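Local coordinates for RagB/SusD family nutrient uptake outer membrane protein (Bacteroides thetaiotaomicron, PDB 7KV2) that probably captures beta-glucan at the bacterial surface, as a SusD-family outer-membrane glycan-binding protein of a gut bacterium, at residues D65-V70 / R317-C322; L81-D86 / P93-M98; T366-T371 / Y482-N487; V476-A481 / T486-S491. All coordinates share one frame; numbering follows the deposited sequence.

Contact 1 of 4, residues D65-V70 / R317-C322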
# COMPACT_ATOMS: atom_id res chain seq x y z
N ASP A 65 3.59 19.15 0.39
CA ASP A 65 4.09 19.50 1.74
C ASP A 65 3.55 18.56 2.83
O ASP A 65 3.65 18.93 3.99
CB ASP A 65 3.84 20.98 2.04
CG ASP A 65 4.50 21.80 0.95
OD1 ASP A 65 5.74 21.70 0.83
OD2 ASP A 65 3.77 22.42 0.16
N GLU A 66 3.15 17.34 2.47
CA GLU A 66 2.70 16.32 3.44
C GLU A 66 3.38 14.97 3.21
O GLU A 66 3.74 14.66 2.09
CB GLU A 66 1.22 16.07 3.28
CG GLU A 66 0.43 17.25 3.76
CD GLU A 66 -1.07 17.08 3.69
OE1 GLU A 66 -1.56 15.98 3.97
OE2 GLU A 66 -1.72 18.11 3.42
N TYR A 67 3.52 14.21 4.30
CA TYR A 67 3.89 12.77 4.31
C TYR A 67 2.62 11.96 4.48
O TYR A 67 2.04 11.96 5.59
CB TYR A 67 4.88 12.51 5.45
CG TYR A 67 6.09 13.38 5.41
CD1 TYR A 67 7.19 13.05 4.63
CD2 TYR A 67 6.17 14.55 6.15
CE1 TYR A 67 8.30 13.86 4.57
CE2 TYR A 67 7.28 15.38 6.09
CZ TYR A 67 8.36 15.01 5.32
OH TYR A 67 9.49 15.78 5.22
N ASN A 68 2.11 11.37 3.40
CA ASN A 68 0.89 10.52 3.41
C ASN A 68 1.21 9.16 2.77
O ASN A 68 0.50 8.70 1.88
CB ASN A 68 -0.28 11.16 2.65
CG ASN A 68 -0.91 12.44 3.21
OD1 ASN A 68 -1.81 12.96 2.54
ND2 ASN A 68 -0.45 12.96 4.34
N PRO A 69 2.25 8.42 3.23
CA PRO A 69 2.57 7.12 2.65
C PRO A 69 1.33 6.22 2.70
O PRO A 69 0.72 6.00 3.78
CB PRO A 69 3.75 6.60 3.52
CG PRO A 69 3.62 7.36 4.80
CD PRO A 69 3.07 8.72 4.41
N VAL A 70 0.93 5.69 1.54
CA VAL A 70 -0.44 5.19 1.34
C VAL A 70 -0.69 3.93 2.20
O VAL A 70 -1.76 3.76 2.69
CB VAL A 70 -0.75 5.00 -0.15
CG1 VAL A 70 0.14 3.96 -0.83
CG2 VAL A 70 -2.21 4.64 -0.33
N ARG A 317 18.83 5.61 11.25
CA ARG A 317 17.86 6.38 12.04
C ARG A 317 16.69 6.86 11.19
O ARG A 317 16.77 6.98 9.98
CB ARG A 317 18.58 7.59 12.68
CG ARG A 317 19.06 8.63 11.68
CD ARG A 317 20.16 9.46 12.30
NE ARG A 317 20.42 10.57 11.42
CZ ARG A 317 21.62 11.07 11.19
NH1 ARG A 317 22.69 10.55 11.77
NH2 ARG A 317 21.74 12.12 10.38
N GLY A 318 15.65 7.29 11.88
CA GLY A 318 14.47 7.90 11.27
C GLY A 318 13.81 8.83 12.25
O GLY A 318 14.54 9.34 13.13
N TRP A 319 12.50 9.03 12.12
CA TRP A 319 11.74 10.00 12.95
C TRP A 319 10.84 9.34 14.00
O TRP A 319 10.12 10.09 14.68
CB TRP A 319 10.96 10.91 12.01
CG TRP A 319 11.82 11.76 11.14
CD1 TRP A 319 13.12 12.12 11.32
CD2 TRP A 319 11.36 12.47 9.98
NE1 TRP A 319 13.50 12.97 10.31
CE2 TRP A 319 12.45 13.21 9.48
CE3 TRP A 319 10.15 12.52 9.31
CZ2 TRP A 319 12.37 13.96 8.32
CZ3 TRP A 319 10.05 13.27 8.16
CH2 TRP A 319 11.16 13.98 7.68
N GLY A 320 10.84 8.01 14.14
CA GLY A 320 10.12 7.25 15.17
C GLY A 320 8.59 7.25 15.00
O GLY A 320 7.85 7.12 16.01
N PHE A 321 8.10 7.37 13.79
CA PHE A 321 6.69 7.08 13.50
C PHE A 321 6.47 5.58 13.36
O PHE A 321 7.41 4.80 13.03
CB PHE A 321 6.17 7.85 12.30
CG PHE A 321 6.12 9.35 12.52
CD1 PHE A 321 5.04 9.95 13.15
CD2 PHE A 321 7.12 10.17 12.02
CE1 PHE A 321 5.01 11.33 13.34
CE2 PHE A 321 7.10 11.54 12.20
CZ PHE A 321 6.02 12.13 12.83
N CYS A 322 5.19 5.21 13.54
CA CYS A 322 4.66 3.85 13.40
C CYS A 322 5.55 2.79 14.05
O CYS A 322 5.85 1.80 13.38
CB CYS A 322 4.44 3.54 11.94
SG CYS A 322 3.15 4.60 11.23
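Trp-319 drives the edge of its indole into the face of the Tyr-67 phenol, and this T-shaped pair is the whole of the contact. The evidence is direct: the Tyr-67 ring and the six-membered ring of Trp-319 have centroids 5.4 Å apart, and their planes stand at 85°. The tight part lies at the hydroxyl end of the tyrosine. There CZ3 of Trp-319 comes within 3.7 Å of CZ of Tyr-67, displaced from the ring centre toward the rim, while CH2 of Trp-319 reaches OH of Tyr-67 at 3.5 Å. In Tyr-67, CG lies opposite the carbonyl carbon (chi1 -55°), which sends the phenol out from the backbone to meet the indole.

Away from this patch the two loops are far apart. The nearest CA atoms, those of Tyr-67 and Phe-321, are separated by 11.2 Å, and only 80 Å² is buried in all; both aromatic residues stay partly exposed. On the tyrosine side, Asn-68 ND2 donates to Tyr-67 O at 3.0 Å, from above the carbonyl plane. Putting a serine in place of Tyr-67 would probably leave the indole edge of Trp-319 without the aromatic face it now meets and open a gap between the loops.

Tyr-67 also stacks with Trp-62 and touches Trp-288, and a small molecule, probably from the crystallisation liquor, is bound beside its side chain. Such a surface cluster of aromatic rings is consistent with the carbohydrate-binding sites of SusD-like proteins, although no glycan is bound here.

Contact 2 of 4, residues L81-D86 / P93-M98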
# COMPACT_ATOMS: atom_id res chain seq x y z
N LEU A 81 0.22 -1.32 14.45
CA LEU A 81 1.24 -0.27 14.65
C LEU A 81 0.68 0.77 15.59
O LEU A 81 -0.60 0.93 15.65
CB LEU A 81 1.56 0.40 13.31
CG LEU A 81 1.90 -0.51 12.14
CD1 LEU A 81 2.13 0.34 10.88
CD2 LEU A 81 3.14 -1.34 12.43
N TRP A 82 1.55 1.55 16.19
CA TRP A 82 1.17 2.85 16.79
C TRP A 82 1.44 3.96 15.75
O TRP A 82 1.71 3.67 14.54
CB TRP A 82 1.90 3.05 18.12
CG TRP A 82 1.55 2.03 19.16
CD1 TRP A 82 2.44 1.23 19.82
CD2 TRP A 82 0.25 1.71 19.69
NE1 TRP A 82 1.79 0.42 20.71
CE2 TRP A 82 0.44 0.73 20.68
CE3 TRP A 82 -1.05 2.21 19.49
CZ2 TRP A 82 -0.62 0.17 21.41
CZ3 TRP A 82 -2.10 1.69 20.24
CH2 TRP A 82 -1.89 0.65 21.14
N VAL A 83 1.31 5.22 16.17
CA VAL A 83 1.48 6.37 15.25
C VAL A 83 2.85 7.00 15.49
O VAL A 83 3.57 7.26 14.50
CB VAL A 83 0.32 7.37 15.39
CG1 VAL A 83 0.51 8.53 14.44
CG2 VAL A 83 -1.02 6.68 15.14
N GLY A 84 3.21 7.22 16.74
CA GLY A 84 4.55 7.69 17.14
C GLY A 84 4.77 9.18 16.86
O GLY A 84 3.80 9.94 16.88
N GLY A 85 6.03 9.54 16.56
CA GLY A 85 6.47 10.94 16.47
C GLY A 85 6.73 11.51 17.85
O GLY A 85 6.76 10.73 18.85
N ASP A 86 6.95 12.82 17.91
CA ASP A 86 7.29 13.50 19.19
C ASP A 86 6.13 13.32 20.17
O ASP A 86 6.41 13.21 21.35
CB ASP A 86 7.57 14.98 18.97
CG ASP A 86 8.28 15.64 20.13
OD1 ASP A 86 9.26 15.04 20.61
OD2 ASP A 86 7.86 16.77 20.52
N PRO A 93 -2.87 14.88 12.12
CA PRO A 93 -3.91 14.24 11.33
C PRO A 93 -3.81 12.71 11.41
O PRO A 93 -4.88 12.06 11.41
CB PRO A 93 -3.69 14.78 9.90
CG PRO A 93 -2.99 16.08 10.11
CD PRO A 93 -2.12 15.87 11.33
N TRP A 94 -2.59 12.16 11.52
CA TRP A 94 -2.45 10.68 11.62
C TRP A 94 -3.02 10.20 12.95
O TRP A 94 -3.74 9.18 12.98
CB TRP A 94 -0.96 10.30 11.56
CG TRP A 94 -0.22 10.63 10.30
CD1 TRP A 94 -0.52 11.48 9.28
CD2 TRP A 94 1.09 10.14 10.01
NE1 TRP A 94 0.49 11.51 8.35
CE2 TRP A 94 1.52 10.72 8.80
CE3 TRP A 94 1.93 9.23 10.66
CZ2 TRP A 94 2.71 10.36 8.20
CZ3 TRP A 94 3.13 8.91 10.09
CH2 TRP A 94 3.51 9.47 8.87
N HIS A 95 -2.68 10.91 14.02
CA HIS A 95 -3.17 10.56 15.39
C HIS A 95 -4.70 10.64 15.41
O HIS A 95 -5.38 9.69 15.93
CB HIS A 95 -2.49 11.47 16.40
CG HIS A 95 -1.06 11.20 16.58
ND1 HIS A 95 -0.63 10.11 17.33
CD2 HIS A 95 0.04 11.85 16.15
CE1 HIS A 95 0.69 10.13 17.34
NE2 HIS A 95 1.14 11.18 16.65
N LEU A 96 -5.26 11.67 14.79
CA LEU A 96 -6.74 11.78 14.76
C LEU A 96 -7.36 10.63 13.98
O LEU A 96 -8.32 10.00 14.49
CB LEU A 96 -7.13 13.15 14.19
CG LEU A 96 -6.64 14.37 14.96
CD1 LEU A 96 -7.17 15.62 14.25
CD2 LEU A 96 -7.10 14.37 16.40
N MET A 97 -6.86 10.30 12.78
CA MET A 97 -7.41 9.18 12.00
C MET A 97 -7.35 7.88 12.81
O MET A 97 -8.27 7.05 12.72
CB MET A 97 -6.58 8.98 10.73
CG MET A 97 -6.74 10.08 9.73
SD MET A 97 -5.39 10.06 8.49
CE MET A 97 -5.67 8.47 7.73
N MET A 98 -6.23 7.66 13.50
CA MET A 98 -5.99 6.41 14.24
C MET A 98 -7.07 6.26 15.33
O MET A 98 -7.53 5.13 15.55
CB MET A 98 -4.58 6.42 14.85
CG MET A 98 -4.33 5.29 15.80
SD MET A 98 -4.74 5.68 17.52
CE MET A 98 -3.75 4.54 18.46
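Val-83 is pressed against His-95 and Met-98, and tracing its side chain outward accounts for most of the contact. Its CB already lies 3.4 Å from His-95 CE1. Beyond it the two methyl groups diverge. CG1, extended opposite the backbone N (chi1 180°), lands over the middle of the imidazole: it is 3.4 Å from the His-95 ring centroid and only 13° off the ring normal, the geometry of a CH-pi contact. The same CG1 also meets CB of Trp-94 at 3.7 Å. CG2 turns to the following helical turn and packs on Met-98 CB at 3.6 Å.

In the TPR-related SusD fold this is a buried loop laid along a short helix, 92-98: Trp-94, His-95 and Met-98 offer their side chains to the segment 81-86, which Gln-369 holds from another loop through the amides of Val-83 and Gly-84.

The imidazole is used twice. While its face carries the valine methyl, NE2 at its edge donates in the ring plane to Gly-84 O at 2.9 Å, a weak bond because the N-H...O angle is only 121°. With a leucine at His-95, Gly-84 O would probably lose this donor and Val-83 CG1 the flat surface it rests on. Farther along, the bent chain of Met-98 carries its CE methyl to the indole edge of Trp-82, in the ring plane and 3.7 Å from CE3 of Trp-82.

Contact 3 of 4, residues T366-T371 / Y482-N487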
# COMPACT_ATOMS: atom_id res chain seq x y z
N THR A 366 13.76 7.29 22.38
CA THR A 366 12.39 6.75 22.35
C THR A 366 11.45 7.94 22.17
O THR A 366 11.74 9.02 22.76
CB THR A 366 12.06 5.91 23.60
OG1 THR A 366 12.11 6.71 24.80
CG2 THR A 366 13.01 4.73 23.76
N ARG A 367 10.43 7.79 21.36
CA ARG A 367 9.43 8.86 21.14
C ARG A 367 8.07 8.37 21.61
O ARG A 367 7.99 7.38 22.32
CB ARG A 367 9.50 9.30 19.69
CG ARG A 367 10.71 10.14 19.37
CD ARG A 367 10.57 10.81 18.01
NE ARG A 367 10.76 12.23 18.12
CZ ARG A 367 10.60 13.08 17.14
NH1 ARG A 367 10.24 12.64 15.95
NH2 ARG A 367 10.82 14.37 17.35
N TYR A 368 7.01 9.07 21.23
CA TYR A 368 5.65 8.75 21.69
C TYR A 368 5.29 7.34 21.22
O TYR A 368 5.58 6.97 20.07
CB TYR A 368 4.74 9.84 21.15
CG TYR A 368 3.31 9.69 21.55
CD1 TYR A 368 2.95 9.44 22.87
CD2 TYR A 368 2.31 9.74 20.59
CE1 TYR A 368 1.60 9.27 23.21
CE2 TYR A 368 0.98 9.60 20.93
CZ TYR A 368 0.63 9.36 22.24
OH TYR A 368 -0.69 9.18 22.53
N GLN A 369 4.69 6.55 22.11
CA GLN A 369 4.21 5.18 21.80
C GLN A 369 5.36 4.24 21.46
O GLN A 369 5.08 3.15 20.97
CB GLN A 369 3.12 5.23 20.72
CG GLN A 369 1.98 6.16 21.11
CD GLN A 369 0.96 6.35 20.00
OE1 GLN A 369 1.31 6.47 18.81
NE2 GLN A 369 -0.31 6.48 20.38
N ASP A 370 6.57 4.51 21.94
CA ASP A 370 7.74 3.62 21.73
C ASP A 370 7.45 2.24 22.31
O ASP A 370 6.87 2.15 23.42
CB ASP A 370 9.00 4.14 22.42
CG ASP A 370 10.21 3.23 22.17
OD1 ASP A 370 10.74 3.26 21.03
OD2 ASP A 370 10.59 2.48 23.10
N THR A 371 7.79 1.19 21.58
CA THR A 371 7.65 -0.20 22.08
C THR A 371 9.01 -0.90 22.09
O THR A 371 9.06 -2.06 22.60
CB THR A 371 6.71 -1.01 21.19
OG1 THR A 371 7.30 -1.01 19.88
CG2 THR A 371 5.32 -0.41 21.17
N TYR A 482 -3.55 1.17 26.84
CA TYR A 482 -2.48 2.21 26.89
C TYR A 482 -3.10 3.61 26.97
O TYR A 482 -2.36 4.57 27.20
CB TYR A 482 -1.59 2.14 25.64
CG TYR A 482 -0.85 0.83 25.52
CD1 TYR A 482 -1.42 -0.28 24.93
CD2 TYR A 482 0.43 0.71 26.03
CE1 TYR A 482 -0.75 -1.49 24.84
CE2 TYR A 482 1.13 -0.49 25.95
CZ TYR A 482 0.53 -1.59 25.36
OH TYR A 482 1.22 -2.77 25.25
N GLY A 483 -4.40 3.73 26.71
CA GLY A 483 -5.05 5.04 26.56
C GLY A 483 -4.71 5.74 25.26
O GLY A 483 -4.87 6.96 25.21
N TYR A 484 -4.22 5.01 24.25
CA TYR A 484 -3.85 5.59 22.93
C TYR A 484 -5.10 5.69 22.10
O TYR A 484 -5.53 6.81 21.83
CB TYR A 484 -2.76 4.75 22.28
CG TYR A 484 -1.44 4.71 23.00
CD1 TYR A 484 -1.00 5.74 23.83
CD2 TYR A 484 -0.57 3.63 22.79
CE1 TYR A 484 0.22 5.66 24.48
CE2 TYR A 484 0.65 3.56 23.42
CZ TYR A 484 1.05 4.58 24.25
OH TYR A 484 2.28 4.48 24.82
N ARG A 485 -5.70 4.57 21.70
CA ARG A 485 -7.03 4.60 21.08
C ARG A 485 -8.07 4.66 22.22
O ARG A 485 -8.03 3.77 23.11
CB ARG A 485 -7.22 3.38 20.20
CG ARG A 485 -8.59 3.32 19.55
CD ARG A 485 -8.69 2.24 18.49
NE ARG A 485 -7.96 2.68 17.28
CZ ARG A 485 -7.22 1.88 16.51
NH1 ARG A 485 -7.02 0.63 16.85
NH2 ARG A 485 -6.62 2.37 15.43
N THR A 486 -8.92 5.68 22.21
CA THR A 486 -9.94 5.93 23.26
C THR A 486 -11.34 5.81 22.67
O THR A 486 -12.29 5.84 23.47
CB THR A 486 -9.74 7.30 23.92
OG1 THR A 486 -9.91 8.31 22.93
CG2 THR A 486 -8.42 7.44 24.63
N ASN A 487 -11.46 5.68 21.35
CA ASN A 487 -12.75 5.50 20.64
C ASN A 487 -12.85 4.10 20.07
O ASN A 487 -11.81 3.45 19.87
CB ASN A 487 -12.96 6.57 19.57
CG ASN A 487 -13.04 7.95 20.18
OD1 ASN A 487 -13.77 8.15 21.15
ND2 ASN A 487 -12.24 8.89 19.70
O HOH W 1 3.76 2.31 23.92
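Tyr-484 lays one face of its ring against Gln-369, which occupies the third position of a type II beta turn running from Arg-367 to Asp-370. The turn is closed by Asp-370 N donating to Arg-367 O at 3.2 Å, and the positive phi of Gln-369 (65°) suits that position. The contact is thus loop-on-loop packing within the SusD-family part of the chain.

Along the segment 482-487, Tyr-482 comes first: its CB covers the face of Tyr-484 opposite Gln-369, while its hydroxyl bonds to Glu-327. Gly-483 then carries the chain round with positive phi to Tyr-484. Here CG of Gln-369 sits over the ring centre, 3.6 Å from the centroid and 11° off the normal, a CH-pi contact. The glutamine chain, extended beyond CG, runs antiparallel to the tyrosine side chain, placing NE2 of Gln-369 3.4 Å from CG of Tyr-484. OE1 of Gln-369 accepts from the amides of Val-83 and Gly-84, which probably fixes the rotation of the amide. The Tyr-368 ring also turns a face to this CG, so the methylene sits in the corner between two phenols whose planes stand at 72°; OH of Tyr-368 approaches CD1 of Tyr-484 to 3.7 Å. One water, in the plane of the Tyr-484 ring, ties the phenol back to the turn: it is 2.8 Å from Tyr-484 OH and donates to Asp-370 O at 3.2 Å.

Next, Arg-485 turns its guanidinium to the carbonyls of Met-98 and Ala-78, and Thr-486 N donates to OD1 of Asn-99.

Contact 4 of 4, residues V476-A481 / T486-S491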
# COMPACT_ATOMS: atom_id res chain seq x y z
N VAL A 476 -12.97 -5.36 16.74
CA VAL A 476 -11.49 -5.44 16.92
C VAL A 476 -10.93 -4.07 17.31
O VAL A 476 -10.07 -4.02 18.23
CB VAL A 476 -10.83 -6.00 15.65
CG1 VAL A 476 -9.31 -5.91 15.70
CG2 VAL A 476 -11.28 -7.43 15.41
N LEU A 477 -11.40 -3.00 16.69
CA LEU A 477 -10.79 -1.66 16.85
C LEU A 477 -11.50 -0.89 17.99
O LEU A 477 -12.20 0.11 17.71
CB LEU A 477 -10.86 -0.94 15.50
CG LEU A 477 -10.24 -1.70 14.32
CD1 LEU A 477 -10.43 -0.92 13.01
CD2 LEU A 477 -8.74 -1.94 14.56
N VAL A 478 -11.17 -1.28 19.22
CA VAL A 478 -11.79 -0.77 20.49
C VAL A 478 -10.70 -0.11 21.33
O VAL A 478 -9.51 -0.27 21.04
CB VAL A 478 -12.50 -1.92 21.25
CG1 VAL A 478 -13.62 -2.50 20.43
CG2 VAL A 478 -11.55 -3.01 21.71
N PRO A 479 -11.07 0.65 22.39
CA PRO A 479 -10.08 1.31 23.23
C PRO A 479 -9.06 0.31 23.79
O PRO A 479 -9.43 -0.82 24.14
CB PRO A 479 -10.93 2.02 24.30
CG PRO A 479 -12.23 2.29 23.55
CD PRO A 479 -12.46 1.01 22.78
N ASP A 480 -7.79 0.73 23.83
CA ASP A 480 -6.69 -0.12 24.34
C ASP A 480 -6.38 0.24 25.79
O ASP A 480 -6.81 1.30 26.29
CB ASP A 480 -5.44 -0.03 23.45
CG ASP A 480 -4.97 1.40 23.28
OD1 ASP A 480 -4.52 1.99 24.29
OD2 ASP A 480 -5.07 1.93 22.14
N ALA A 481 -5.58 -0.61 26.41
CA ALA A 481 -5.13 -0.48 27.81
C ALA A 481 -4.02 0.57 27.93
O ALA A 481 -3.60 0.84 29.07
CB ALA A 481 -4.68 -1.84 28.34
N THR A 486 -8.92 5.68 22.21
CA THR A 486 -9.94 5.93 23.26
C THR A 486 -11.34 5.81 22.67
O THR A 486 -12.29 5.84 23.47
CB THR A 486 -9.74 7.30 23.92
OG1 THR A 486 -9.91 8.31 22.93
CG2 THR A 486 -8.42 7.44 24.63
N ASN A 487 -11.46 5.68 21.35
CA ASN A 487 -12.75 5.50 20.64
C ASN A 487 -12.85 4.10 20.07
O ASN A 487 -11.81 3.45 19.87
CB ASN A 487 -12.96 6.57 19.57
CG ASN A 487 -13.04 7.95 20.18
OD1 ASN A 487 -13.77 8.15 21.15
ND2 ASN A 487 -12.24 8.89 19.70
N SER A 488 -14.07 3.63 19.84
CA SER A 488 -14.36 2.39 19.10
C SER A 488 -14.69 2.73 17.66
O SER A 488 -15.37 3.72 17.43
CB SER A 488 -15.48 1.61 19.72
OG SER A 488 -15.03 1.02 20.92
N TRP A 489 -14.26 1.91 16.71
CA TRP A 489 -14.69 2.06 15.30
C TRP A 489 -16.21 1.83 15.21
O TRP A 489 -16.69 0.91 15.85
CB TRP A 489 -13.94 1.07 14.41
CG TRP A 489 -14.10 1.32 12.95
CD1 TRP A 489 -13.28 2.08 12.16
CD2 TRP A 489 -15.13 0.80 12.09
NE1 TRP A 489 -13.73 2.06 10.87
CE2 TRP A 489 -14.86 1.29 10.80
CE3 TRP A 489 -16.25 -0.01 12.28
CZ2 TRP A 489 -15.67 1.02 9.70
CZ3 TRP A 489 -17.05 -0.30 11.19
CH2 TRP A 489 -16.76 0.20 9.92
N SER A 490 -16.90 2.57 14.34
CA SER A 490 -18.32 2.32 13.99
C SER A 490 -18.49 2.63 12.52
O SER A 490 -17.61 3.31 11.95
CB SER A 490 -19.24 3.18 14.85
OG SER A 490 -19.02 4.56 14.59
N SER A 491 -19.62 2.24 11.93
CA SER A 491 -19.80 2.30 10.47
C SER A 491 -19.62 3.73 9.95
O SER A 491 -19.16 3.83 8.82
CB SER A 491 -21.10 1.65 10.04
OG SER A 491 -22.14 2.05 10.89
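Leu-477 and Trp-489 are joined by one straight backbone bond, Trp-489 N to Leu-477 O at 2.9 Å with an N-H...O angle of 165°. The same carbonyl oxygen also receives a CA-H...O contact from Ser-488 CA at 3.4 Å, so two donors of unequal strength converge on it. Beside the bond, Leu-477 CB packs on Trp-489 CB at 3.8 Å; CG of Trp-489 lies opposite its backbone N (chi1 -169°), which leads the indole away while CB keeps the contact. Toward the exposed end, OG of Ser-488 lies 3.2 Å from CD of Pro-479, and CG of Pro-479 rests 3.6 Å from Thr-486 O. Asn-487 O is buried between the segments without a polar partner in the model.

The touching parts run almost antiparallel, 158° apart, yet with a single bond between them they make no regular beta pairing. Leu-477 is the centre of an inverse gamma turn, with a weak bond from Val-478 N to Val-476 O, which probably helps to orient its carbonyl. The connection between the two segments is gathered by Asp-480, whose carboxylate accepts from the amides of Tyr-482, Tyr-484 and Arg-485. In the later segment, Asn-99 accepts from Thr-486 N and from ND2 of Asn-487.

The indole of Trp-489 donates through NE1 to Tyr-464 and meets Phe-100 edge-to-face. Leu-477, just past helix 473-476, packs on Tyr-464 and Leu-467, and Trp-489 on Ile-468, seating this surface loop against helix 463-469.

Contact 2 is the buried member of the set; contact 3 is partly buried, and contacts 1 and 4 lie at the surface. Their chemistry follows: an aromatic pair between distant loops in contact 1, a loop valine packed on the histidine and methionine of a helix in contact 2, a methylene held over a ring in contact 3, and a backbone bond in contact 4. Contact 2 is nested in the chain loop closed by contact 1 and meets it through probable backbone hydrogen bonds of 320-322 with 83-85. Gln-369 of contact 3 bonds to the contact 2 loop. Contacts 3 and 4 share Thr-486 and Asn-487, whereas contacts 1 and 4 do not touch.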